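Local coordinates for protein pectinesterase (Sitophilus oryzae, PDB 4PMH) that hydrolyses the methyl esters of pectin, releasing methanol and leaving polygalacturonate, and probably serves the weevil in digesting plant cell walls, at residues V55-K67 against V80-Y92. Numbering follows the deposited sequence.
Unlike the reference sequence in segment 55-67: A61 (reference Thr).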
ATOM      1  N   VAL A  55       5.813 -16.518 -13.566  1.00 12.77           N
ATOM      2  CA  VAL A  55       5.048 -15.345 -13.999  1.00 12.64           C
ATOM      3  C   VAL A  55       5.168 -15.207 -15.510  1.00 12.60           C
ATOM      4  O   VAL A  55       4.159 -15.027 -16.216  1.00 12.28           O
ATOM      5  CB  VAL A  55       5.523 -14.044 -13.296  1.00 12.84           C
ATOM      6  CG1 VAL A  55       4.997 -12.792 -13.997  1.00 12.78           C
ATOM      7  CG2 VAL A  55       5.134 -14.065 -11.829  1.00 13.13           C
ATOM      8  N   ASN A  56       6.400 -15.354 -15.995  1.00 12.18           N
ATOM      9  CA  ASN A  56       6.700 -15.235 -17.397  1.00 11.69           C
ATOM     10  C   ASN A  56       5.944 -16.293 -18.181  1.00 11.89           C
ATOM     11  O   ASN A  56       5.376 -16.003 -19.226  1.00 12.33           O
ATOM     12  CB  ASN A  56       8.193 -15.428 -17.654  1.00 11.41           C
ATOM     13  CG  ASN A  56       9.038 -14.248 -17.207  1.00 11.84           C
ATOM     14  OD1 ASN A  56       8.527 -13.177 -16.874  1.00 11.95           O
ATOM     15  ND2 ASN A  56      10.354 -14.438 -17.219  1.00 11.28           N
ATOM     16  N   ALA A  57       5.956 -17.523 -17.693  1.00 12.43           N
ATOM     17  CA  ALA A  57       5.254 -18.610 -18.393  1.00 13.44           C
ATOM     18  C   ALA A  57       3.770 -18.309 -18.546  1.00 13.72           C
ATOM     19  O   ALA A  57       3.214 -18.452 -19.637  1.00 13.96           O
ATOM     20  CB  ALA A  57       5.452 -19.949 -17.683  1.00 13.45           C
ATOM     21  N   ALA A  58       3.149 -17.885 -17.448  1.00 13.53           N
ATOM     22  CA  ALA A  58       1.719 -17.555 -17.433  1.00 14.00           C
ATOM     23  C   ALA A  58       1.376 -16.378 -18.365  1.00 14.31           C
ATOM     24  O   ALA A  58       0.400 -16.430 -19.119  1.00 14.33           O
ATOM     25  CB  ALA A  58       1.262 -17.262 -16.007  1.00 13.91           C
ATOM     26  N   ILE A  59       2.193 -15.323 -18.335  1.00 14.16           N
ATOM     27  CA  ILE A  59       1.951 -14.168 -19.184  1.00 14.97           C
ATOM     28  C   ILE A  59       2.155 -14.515 -20.666  1.00 15.27           C
ATOM     29  O   ILE A  59       1.293 -14.194 -21.503  1.00 14.95           O
ATOM     30  CB  ILE A  59       2.839 -12.982 -18.774  1.00 15.61           C
ATOM     31  CG1 ILE A  59       2.405 -12.492 -17.397  1.00 15.19           C
ATOM     32  CG2 ILE A  59       2.765 -11.865 -19.830  1.00 16.04           C
ATOM     33  CD1 ILE A  59       3.185 -11.308 -16.881  1.00 15.15           C
ATOM     34  N   ASN A  60       3.263 -15.193 -20.971  1.00 14.69           N
ATOM     35  CA  ASN A  60       3.614 -15.529 -22.351  1.00 15.51           C
ATOM     36  C   ASN A  60       2.574 -16.472 -22.985  1.00 16.23           C
ATOM     37  O   ASN A  60       2.310 -16.382 -24.183  1.00 17.21           O
ATOM     38  CB  ASN A  60       4.995 -16.168 -22.446  1.00 14.96           C
ATOM     39  CG  ASN A  60       6.130 -15.191 -22.159  1.00 15.60           C
ATOM     40  OD1 ASN A  60       6.030 -13.977 -22.399  1.00 15.33           O
ATOM     41  ND2 ASN A  60       7.220 -15.720 -21.630  1.00 15.71           N
ATOM     42  N   ALA A  61       1.949 -17.320 -22.185  1.00 16.67           N
ATOM     43  CA  ALA A  61       0.974 -18.270 -22.724  1.00 18.13           C
ATOM     44  C   ALA A  61      -0.322 -17.602 -23.114  1.00 19.21           C
ATOM     45  O   ALA A  61      -1.104 -18.186 -23.857  1.00 19.53           O
ATOM     46  CB  ALA A  61       0.709 -19.392 -21.750  1.00 19.10           C
ATOM     47  N   GLY A  62      -0.563 -16.400 -22.596  1.00 18.72           N
ATOM     48  CA  GLY A  62      -1.683 -15.587 -23.029  1.00 20.03           C
ATOM     49  C   GLY A  62      -3.017 -16.161 -22.606  1.00 20.04           C
ATOM     50  O   GLY A  62      -3.092 -16.965 -21.690  1.00 21.46           O
ATOM     51  N   GLY A  63      -4.077 -15.756 -23.294  1.00 23.01           N
ATOM     52  CA  GLY A  63      -5.431 -16.206 -22.951  1.00 22.99           C
ATOM     53  C   GLY A  63      -6.116 -15.290 -21.941  1.00 23.42           C
ATOM     54  O   GLY A  63      -5.502 -14.363 -21.401  1.00 24.45           O
ATOM     55  N   THR A  64      -7.389 -15.577 -21.688  1.00 22.11           N
ATOM     56  CA  THR A  64      -8.236 -14.805 -20.787  1.00 23.96           C
ATOM     57  C   THR A  64      -8.572 -15.548 -19.511  1.00 22.71           C
ATOM     58  O   THR A  64      -9.217 -14.989 -18.620  1.00 23.57           O
ATOM     59  CB  THR A  64      -9.593 -14.541 -21.452  1.00 25.08           C
ATOM     60  OG1 THR A  64     -10.192 -15.803 -21.851  1.00 26.79           O
ATOM     61  CG2 THR A  64      -9.401 -13.661 -22.639  1.00 24.90           C
ATOM     62  N   THR A  65      -8.185 -16.817 -19.432  1.00 20.67           N
ATOM     63  CA  THR A  65      -8.491 -17.631 -18.274  1.00 20.40           C
ATOM     64  C   THR A  65      -7.492 -17.325 -17.180  1.00 18.07           C
ATOM     65  O   THR A  65      -6.272 -17.241 -17.422  1.00 17.89           O
ATOM     66  CB  THR A  65      -8.511 -19.132 -18.611  1.00 22.02           C
ATOM     67  OG1 THR A  65      -9.728 -19.439 -19.305  1.00 26.09           O
ATOM     68  CG2 THR A  65      -8.456 -19.988 -17.358  1.00 23.26           C
ATOM     69  N   ARG A  66      -8.017 -17.161 -15.973  1.00 16.33           N
ATOM     70  CA  ARG A  66      -7.191 -16.862 -14.810  1.00 15.01           C
ATOM     71  C   ARG A  66      -6.228 -18.023 -14.585  1.00 14.57           C
ATOM     72  O   ARG A  66      -6.628 -19.189 -14.581  1.00 13.57           O
ATOM     73  CB  ARG A  66      -8.076 -16.622 -13.570  1.00 14.58           C
ATOM     74  CG  ARG A  66      -7.315 -16.412 -12.257  1.00 14.17           C
ATOM     75  CD  ARG A  66      -8.199 -15.889 -11.134  1.00 13.67           C
ATOM     76  NE  ARG A  66      -8.644 -14.520 -11.368  1.00 13.10           N
ATOM     77  CZ  ARG A  66      -7.877 -13.438 -11.227  1.00 13.12           C
ATOM     78  NH1 ARG A  66      -6.584 -13.536 -10.855  1.00 13.01           N
ATOM     79  NH2 ARG A  66      -8.378 -12.241 -11.500  1.00 12.37           N
ATOM     80  N   LYS A  67      -4.951 -17.690 -14.447  1.00 15.09           N
ATOM     81  CA  LYS A  67      -3.900 -18.674 -14.217  1.00 16.06           C
ATOM     82  C   LYS A  67      -3.395 -18.575 -12.780  1.00 15.83           C
ATOM     83  O   LYS A  67      -3.296 -17.473 -12.212  1.00 15.77           O
ATOM     84  CB  LYS A  67      -2.736 -18.452 -15.189  1.00 17.68           C
ATOM     85  CG  LYS A  67      -3.068 -18.720 -16.646  1.00 19.29           C
ATOM     86  CD  LYS A  67      -3.237 -20.215 -16.874  1.00 22.55           C
ATOM     87  CE  LYS A  67      -3.951 -20.500 -18.178  1.00 24.96           C
ATOM     88  NZ  LYS A  67      -4.155 -21.961 -18.287  1.00 27.99           N
ATOM     89  N   VAL A  80       9.611  -9.874  -7.958  1.00 12.73           N
ATOM     90  CA  VAL A  80       8.539 -10.420  -8.804  1.00 12.19           C
ATOM     91  C   VAL A  80       7.903  -9.247  -9.532  1.00 12.22           C
ATOM     92  O   VAL A  80       7.363  -8.337  -8.892  1.00 11.28           O
ATOM     93  CB  VAL A  80       7.477 -11.146  -7.960  1.00 11.91           C
ATOM     94  CG1 VAL A  80       6.405 -11.766  -8.849  1.00 12.08           C
ATOM     95  CG2 VAL A  80       8.129 -12.195  -7.078  1.00 11.75           C
ATOM     96  N   TYR A  81       8.017  -9.244 -10.860  1.00 11.98           N
ATOM     97  CA  TYR A  81       7.540  -8.155 -11.691  1.00 12.36           C
ATOM     98  C   TYR A  81       6.410  -8.702 -12.540  1.00 12.52           C
ATOM     99  O   TYR A  81       6.602  -9.672 -13.286  1.00 12.41           O
ATOM    100  CB  TYR A  81       8.629  -7.614 -12.619  1.00 12.38           C
ATOM    101  CG  TYR A  81       9.738  -6.783 -11.986  1.00 13.09           C
ATOM    102  CD1 TYR A  81       9.726  -6.435 -10.647  1.00 13.42           C
ATOM    103  CD2 TYR A  81      10.800  -6.320 -12.764  1.00 13.82           C
ATOM    104  CE1 TYR A  81      10.748  -5.683 -10.098  1.00 14.01           C
ATOM    105  CE2 TYR A  81      11.819  -5.542 -12.227  1.00 13.78           C
ATOM    106  CZ  TYR A  81      11.788  -5.235 -10.894  1.00 14.32           C
ATOM    107  OH  TYR A  81      12.808  -4.486 -10.341  1.00 15.77           O
ATOM    108  N   ILE A  82       5.238  -8.087 -12.408  1.00 13.47           N
ATOM    109  CA  ILE A  82       4.093  -8.403 -13.278  1.00 14.18           C
ATOM    110  C   ILE A  82       3.891  -7.242 -14.234  1.00 14.52           C
ATOM    111  O   ILE A  82       3.321  -6.231 -13.851  1.00 14.77           O
ATOM    112  CB  ILE A  82       2.760  -8.638 -12.525  1.00 14.72           C
ATOM    113  CG1 ILE A  82       2.940  -9.451 -11.241  1.00 15.93           C
ATOM    114  CG2 ILE A  82       1.733  -9.242 -13.479  1.00 14.61           C
ATOM    115  CD1 ILE A  82       3.175 -10.932 -11.398  1.00 16.59           C
ATOM    116  N   PRO A  83       4.373  -7.365 -15.485  1.00 15.29           N
ATOM    117  CA  PRO A  83       4.147  -6.328 -16.480  1.00 15.93           C
ATOM    118  C   PRO A  83       2.700  -6.345 -16.974  1.00 16.02           C
ATOM    119  O   PRO A  83       1.991  -7.317 -16.764  1.00 14.80           O
ATOM    120  CB  PRO A  83       5.108  -6.717 -17.603  1.00 15.81           C
ATOM    121  CG  PRO A  83       5.134  -8.200 -17.536  1.00 16.02           C
ATOM    122  CD  PRO A  83       5.033  -8.540 -16.073  1.00 16.22           C
ATOM    123  N   ASN A  84       2.290  -5.284 -17.651  1.00 17.73           N
ATOM    124  CA  ASN A  84       0.909  -5.181 -18.134  1.00 19.58           C
ATOM    125  C   ASN A  84       0.587  -6.362 -19.052  1.00 19.02           C
ATOM    126  O   ASN A  84       1.388  -6.712 -19.911  1.00 18.59           O
ATOM    127  CB  ASN A  84       0.678  -3.856 -18.860  1.00 21.80           C
ATOM    128  CG  ASN A  84      -0.799  -3.436 -18.880  1.00 24.10           C
ATOM    129  OD1 ASN A  84      -1.702  -4.219 -18.592  1.00 24.18           O
ATOM    130  ND2 ASN A  84      -1.037  -2.189 -19.228  1.00 26.42           N
ATOM    131  N   THR A  85      -0.554  -7.002 -18.818  1.00 18.33           N
ATOM    132  CA  THR A  85      -0.970  -8.176 -19.571  1.00 18.60           C
ATOM    133  C   THR A  85      -2.471  -8.332 -19.394  1.00 19.03           C
ATOM    134  O   THR A  85      -3.022  -7.838 -18.433  1.00 20.05           O
ATOM    135  CB  THR A  85      -0.272  -9.471 -19.073  1.00 19.05           C
ATOM    136  OG1 THR A  85      -0.849 -10.616 -19.708  1.00 18.76           O
ATOM    137  CG2 THR A  85      -0.417  -9.658 -17.552  1.00 18.82           C
ATOM    138  N   LYS A  86      -3.124  -9.012 -20.324  1.00 20.75           N
ATOM    139  CA  LYS A  86      -4.564  -9.300 -20.217  1.00 22.42           C
ATOM    140  C   LYS A  86      -4.804 -10.649 -19.555  1.00 20.29           C
ATOM    141  O   LYS A  86      -5.957 -11.030 -19.344  1.00 18.28           O
ATOM    142  CB  LYS A  86      -5.239  -9.320 -21.598  1.00 25.32           C
ATOM    143  CG  LYS A  86      -4.930  -8.141 -22.515  1.00 29.36           C
ATOM    144  CD  LYS A  86      -5.274  -6.809 -21.871  1.00 32.43           C
ATOM    145  CE  LYS A  86      -5.415  -5.701 -22.915  1.00 35.60           C
ATOM    146  NZ  LYS A  86      -6.766  -5.713 -23.563  1.00 36.33           N
ATOM    147  N   VAL A  87      -3.731 -11.387 -19.253  1.00 17.92           N
ATOM    148  CA  VAL A  87      -3.877 -12.646 -18.512  1.00 17.38           C
ATOM    149  C   VAL A  87      -4.163 -12.375 -17.022  1.00 15.96           C
ATOM    150  O   VAL A  87      -3.307 -11.775 -16.337  1.00 15.23           O
ATOM    151  CB  VAL A  87      -2.614 -13.528 -18.586  1.00 17.90           C
ATOM    152  CG1 VAL A  87      -2.866 -14.835 -17.847  1.00 17.87           C
ATOM    153  CG2 VAL A  87      -2.222 -13.804 -20.036  1.00 18.16           C
ATOM    154  N   PRO A  88      -5.336 -12.829 -16.501  1.00 14.37           N
ATOM    155  CA  PRO A  88      -5.570 -12.690 -15.057  1.00 14.19           C
ATOM    156  C   PRO A  88      -4.708 -13.684 -14.271  1.00 13.48           C
ATOM    157  O   PRO A  88      -4.739 -14.883 -14.541  1.00 13.21           O
ATOM    158  CB  PRO A  88      -7.081 -12.994 -14.891  1.00 14.04           C
ATOM    159  CG  PRO A  88      -7.618 -13.102 -16.283  1.00 14.76           C
ATOM    160  CD  PRO A  88      -6.459 -13.532 -17.137  1.00 14.70           C
ATOM    161  N   LEU A  89      -3.967 -13.179 -13.289  1.00 12.90           N
ATOM    162  CA  LEU A  89      -3.048 -13.991 -12.520  1.00 12.74           C
ATOM    163  C   LEU A  89      -3.377 -14.008 -11.027  1.00 12.75           C
ATOM    164  O   LEU A  89      -3.676 -12.970 -10.427  1.00 11.49           O
ATOM    165  CB  LEU A  89      -1.637 -13.448 -12.707  1.00 13.74           C
ATOM    166  CG  LEU A  89      -1.074 -13.295 -14.123  1.00 14.30           C
ATOM    167  CD1 LEU A  89       0.318 -12.653 -14.044  1.00 15.44           C
ATOM    168  CD2 LEU A  89      -0.961 -14.617 -14.832  1.00 14.57           C
ATOM    169  N   THR A  90      -3.327 -15.204 -10.438  1.00 12.78           N
ATOM    170  CA  THR A  90      -3.387 -15.387  -8.998  1.00 12.92           C
ATOM    171  C   THR A  90      -2.050 -15.992  -8.576  1.00 13.50           C
ATOM    172  O   THR A  90      -1.653 -17.038  -9.087  1.00 13.68           O
ATOM    173  CB  THR A  90      -4.541 -16.335  -8.631  1.00 12.94           C
ATOM    174  OG1 THR A  90      -5.768 -15.724  -9.026  1.00 12.81           O
ATOM    175  CG2 THR A  90      -4.574 -16.628  -7.150  1.00 13.21           C
ATOM    176  N   ILE A  91      -1.341 -15.313  -7.686  1.00 13.08           N
ATOM    177  CA  ILE A  91      -0.065 -15.785  -7.177  1.00 13.91           C
ATOM    178  C   ILE A  91      -0.247 -16.052  -5.699  1.00 13.84           C
ATOM    179  O   ILE A  91      -0.503 -15.120  -4.931  1.00 13.34           O
ATOM    180  CB  ILE A  91       1.057 -14.733  -7.406  1.00 15.09           C
ATOM    181  CG1 ILE A  91       1.232 -14.451  -8.904  1.00 16.02           C
ATOM    182  CG2 ILE A  91       2.396 -15.202  -6.821  1.00 15.39           C
ATOM    183  CD1 ILE A  91       0.502 -13.226  -9.383  1.00 17.67           C
ATOM    184  N   TYR A  92      -0.116 -17.317  -5.292  1.00 13.57           N
ATOM    185  CA  TYR A  92      -0.334 -17.686  -3.913  1.00 13.92           C
ATOM    186  C   TYR A  92       0.719 -18.576  -3.310  1.00 13.72           C
ATOM    187  O   TYR A  92       1.277 -19.419  -3.979  1.00 13.99           O
ATOM    188  CB  TYR A  92      -1.704 -18.324  -3.742  1.00 13.82           C
ATOM    189  CG  TYR A  92      -1.866 -19.706  -4.319  1.00 13.90           C
ATOM    190  CD1 TYR A  92      -2.250 -19.891  -5.630  1.00 14.77           C
ATOM    191  CD2 TYR A  92      -1.680 -20.809  -3.537  1.00 14.33           C
ATOM    192  CE1 TYR A  92      -2.430 -21.172  -6.151  1.00 14.83           C
ATOM    193  CE2 TYR A  92      -1.868 -22.083  -4.028  1.00 14.91           C
ATOM    194  CZ  TYR A  92      -2.238 -22.253  -5.344  1.00 15.07           C
ATOM    195  OH  TYR A  92      -2.397 -23.524  -5.846  1.00 16.57           O
TER
HETATM  196  O   HOH W   1       0.067 -11.491 -22.157  1.00 32.78           O
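R66 reaches along P88 to T90. CB lies near P88 CB and O; CG follows, and CD comes to 3.2 Å from T90 OG1, while NE and CZ lie between that oxygen and P88 CB. With CG anti to the backbone N (chi1 175°) and the chain bent at chi3 (-69°), the guanidinium settles with one face on P88 CB, 3.7 Å above its plane. NH1 bonds T90 OG1 at 3.0 Å, a bent contact (139° at the hydrogen) with the oxygen tilted from the plane; NH2 turns to A158 O, and T90 OG1 also pairs with Q160.

Next to R66, hydrogen bonds K67 N to P88 O (2.8 Å) and T90 N to K67 O (2.9 Å) form a parallel bridge within a sheet of the right-handed pectinesterase beta-helix.

Helix 55-61 packs on strand 80-82, the start of strand 89-92 and the loop joining them: V55 CG1 meets I82 CD1, A58 CB meets L89 CD2 at 3.6 Å, and I59 CD1 presses on P83 CD at a tight 3.4 Å. V87 CG2 rests on CA of G62, the first residue to leave helical angles. A water donates to I59 O and sits 2.8 Å from T85 OG1; that oxygen accepts from V87 N, an ST turn.

The chemistry thus implies an apolar helix side over early strands, beside a guanidinium whose rotation two hydrogen bonds and P88 restrain.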